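Local coordinates for protein dehydroquinate synthase (PDB 1UJN) that probably catalyses the conversion of 3-deoxy-D-arabino-heptulosonate 7-phosphate to 3-dehydroquinate with release of phosphate, the second step of chorismate biosynthesis, at residues 231-234 / 235-239. Residues are numbered along the deposited sequence; the frame is centred on the assembly and turned at random.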
ATOM      1  N   HIS A 231     -13.020  22.371   6.605  1.00 34.44           N
ATOM      2  CA  HIS A 231     -11.935  22.018   5.693  1.00 35.48           C
ATOM      3  C   HIS A 231     -12.098  22.456   4.237  1.00 33.84           C
ATOM      4  O   HIS A 231     -11.113  22.522   3.503  1.00 33.31           O
ATOM      5  CB  HIS A 231     -11.683  20.510   5.738  1.00 37.36           C
ATOM      6  CG  HIS A 231     -10.951  20.054   6.964  1.00 39.84           C
ATOM      7  ND1 HIS A 231     -11.446  20.230   8.239  1.00 40.43           N
ATOM      8  CD2 HIS A 231      -9.761  19.422   7.107  1.00 40.42           C
ATOM      9  CE1 HIS A 231     -10.596  19.722   9.115  1.00 41.10           C
ATOM     10  NE2 HIS A 231      -9.565  19.226   8.454  1.00 41.62           N
ATOM     11  N   THR A 232     -13.322  22.750   3.811  1.00 33.12           N
ATOM     12  CA  THR A 232     -13.542  23.177   2.431  1.00 31.75           C
ATOM     13  C   THR A 232     -12.891  24.542   2.211  1.00 31.50           C
ATOM     14  O   THR A 232     -12.130  24.733   1.260  1.00 32.16           O
ATOM     15  CB  THR A 232     -15.049  23.263   2.094  1.00 34.26           C
ATOM     16  OG1 THR A 232     -15.660  21.984   2.311  1.00 35.39           O
ATOM     17  CG2 THR A 232     -15.244  23.657   0.635  1.00 33.50           C
ATOM     18  N   LEU A 233     -13.187  25.492   3.092  1.00 29.39           N
ATOM     19  CA  LEU A 233     -12.585  26.811   2.973  1.00 29.46           C
ATOM     20  C   LEU A 233     -11.137  26.727   3.445  1.00 28.19           C
ATOM     21  O   LEU A 233     -10.250  27.366   2.875  1.00 27.40           O
ATOM     22  CB  LEU A 233     -13.346  27.843   3.814  1.00 28.26           C
ATOM     23  CG  LEU A 233     -12.723  29.245   3.769  1.00 29.88           C
ATOM     24  CD1 LEU A 233     -12.677  29.739   2.329  1.00 30.44           C
ATOM     25  CD2 LEU A 233     -13.517  30.202   4.637  1.00 29.46           C
ATOM     26  N   GLY A 234     -10.902  25.926   4.482  1.00 27.83           N
ATOM     27  CA  GLY A 234      -9.558  25.775   5.011  1.00 27.89           C
ATOM     28  C   GLY A 234      -8.578  25.351   3.936  1.00 29.65           C
ATOM     29  O   GLY A 234      -7.500  25.928   3.790  1.00 29.50           O
ATOM     30  N   HIS A 235      -8.957  24.333   3.179  1.00 30.26           N
ATOM     31  CA  HIS A 235      -8.123  23.820   2.105  1.00 31.93           C
ATOM     32  C   HIS A 235      -7.835  24.911   1.077  1.00 32.08           C
ATOM     33  O   HIS A 235      -6.711  25.039   0.589  1.00 30.66           O
ATOM     34  CB  HIS A 235      -8.828  22.651   1.422  1.00 35.84           C
ATOM     35  CG  HIS A 235      -8.063  22.078   0.274  1.00 40.09           C
ATOM     36  ND1 HIS A 235      -6.950  21.284   0.446  1.00 42.78           N
ATOM     37  CD2 HIS A 235      -8.241  22.194  -1.062  1.00 42.90           C
ATOM     38  CE1 HIS A 235      -6.475  20.935  -0.738  1.00 44.10           C
ATOM     39  NE2 HIS A 235      -7.241  21.474  -1.669  1.00 45.83           N
ATOM     40  N   ALA A 236      -8.861  25.696   0.757  1.00 29.80           N
ATOM     41  CA  ALA A 236      -8.732  26.773  -0.217  1.00 29.55           C
ATOM     42  C   ALA A 236      -7.751  27.842   0.257  1.00 29.20           C
ATOM     43  O   ALA A 236      -6.990  28.398  -0.541  1.00 30.57           O
ATOM     44  CB  ALA A 236     -10.097  27.396  -0.481  1.00 29.57           C
ATOM     45  N   LEU A 237      -7.772  28.130   1.554  1.00 26.81           N
ATOM     46  CA  LEU A 237      -6.880  29.136   2.128  1.00 28.53           C
ATOM     47  C   LEU A 237      -5.442  28.634   2.124  1.00 29.47           C
ATOM     48  O   LEU A 237      -4.511  29.383   1.815  1.00 30.33           O
ATOM     49  CB  LEU A 237      -7.319  29.472   3.557  1.00 27.46           C
ATOM     50  CG  LEU A 237      -8.679  30.180   3.671  1.00 27.15           C
ATOM     51  CD1 LEU A 237      -9.093  30.268   5.133  1.00 28.42           C
ATOM     52  CD2 LEU A 237      -8.598  31.566   3.048  1.00 28.58           C
ATOM     53  N   GLU A 238      -5.260  27.364   2.468  1.00 29.35           N
ATOM     54  CA  GLU A 238      -3.929  26.778   2.481  1.00 29.40           C
ATOM     55  C   GLU A 238      -3.335  26.820   1.081  1.00 30.50           C
ATOM     56  O   GLU A 238      -2.150  27.100   0.908  1.00 30.55           O
ATOM     57  CB  GLU A 238      -3.992  25.336   2.980  1.00 30.95           C
ATOM     58  CG  GLU A 238      -4.085  25.211   4.490  1.00 33.14           C
ATOM     59  CD  GLU A 238      -4.127  23.767   4.950  1.00 37.27           C
ATOM     60  OE1 GLU A 238      -5.191  23.128   4.815  1.00 38.58           O
ATOM     61  OE2 GLU A 238      -3.092  23.268   5.438  1.00 40.11           O
ATOM     62  N   ALA A 239      -4.169  26.558   0.079  1.00 30.07           N
ATOM     63  CA  ALA A 239      -3.716  26.565  -1.307  1.00 31.91           C
ATOM     64  C   ALA A 239      -3.354  27.968  -1.782  1.00 31.51           C
ATOM     65  O   ALA A 239      -2.324  28.169  -2.434  1.00 29.77           O
ATOM     66  CB  ALA A 239      -4.793  25.966  -2.210  1.00 32.89           C
TER
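Helix 231-240 of dehydroquinate synthase opens beside the predicted zinc site, and its first two turns are tied by i+4 to i bonds, the N of H235, L237 and E238 donating to the O of H231, L233 and G234. H235 N reaches H231 O at 2.8 Å, standing well above the carbonyl plane, whereas L237 N meets L233 O at 2.9 Å almost head-on, with a C=O...N angle of 163°. E238 N closes on G234 O at 3.0 Å; the A236 N to T232 O bond, second in the series, is weak.

On the buried side, L233 and L237 pair one turn apart. L233 CG, anti to its own N (chi1 178°), leans toward L237 and comes within 4.0 Å of L237 CD1, and L237 CG lies obliquely beside L233 O, 3.3 Å away, the oxygen that its own backbone N also binds. Y257 and Y253 of helix 247-264 pack against the two leucines, and L294 also touches L233. With an alanine at L237, L233 CG would probably lose its contact with CD1, opening a gap between L233 and Y253.

The polar side carries H231 and E238. H231 ND1 bonds L229 O, which probably fixes the ring's rotation and leaves NE2 as the atom likely to face the metal position that E173 and H247 are predicted to share. E238 CG packs 3.6 Å from G234 O, and its OE1 hydrogen-bonds H247 ND1. One helix thus supplies a likely first-shell ligand, H231, and, through E238, a carboxylate whose bond probably holds H247, a second predicted ligand, in orientation, while its leucines join it to helix 247-264.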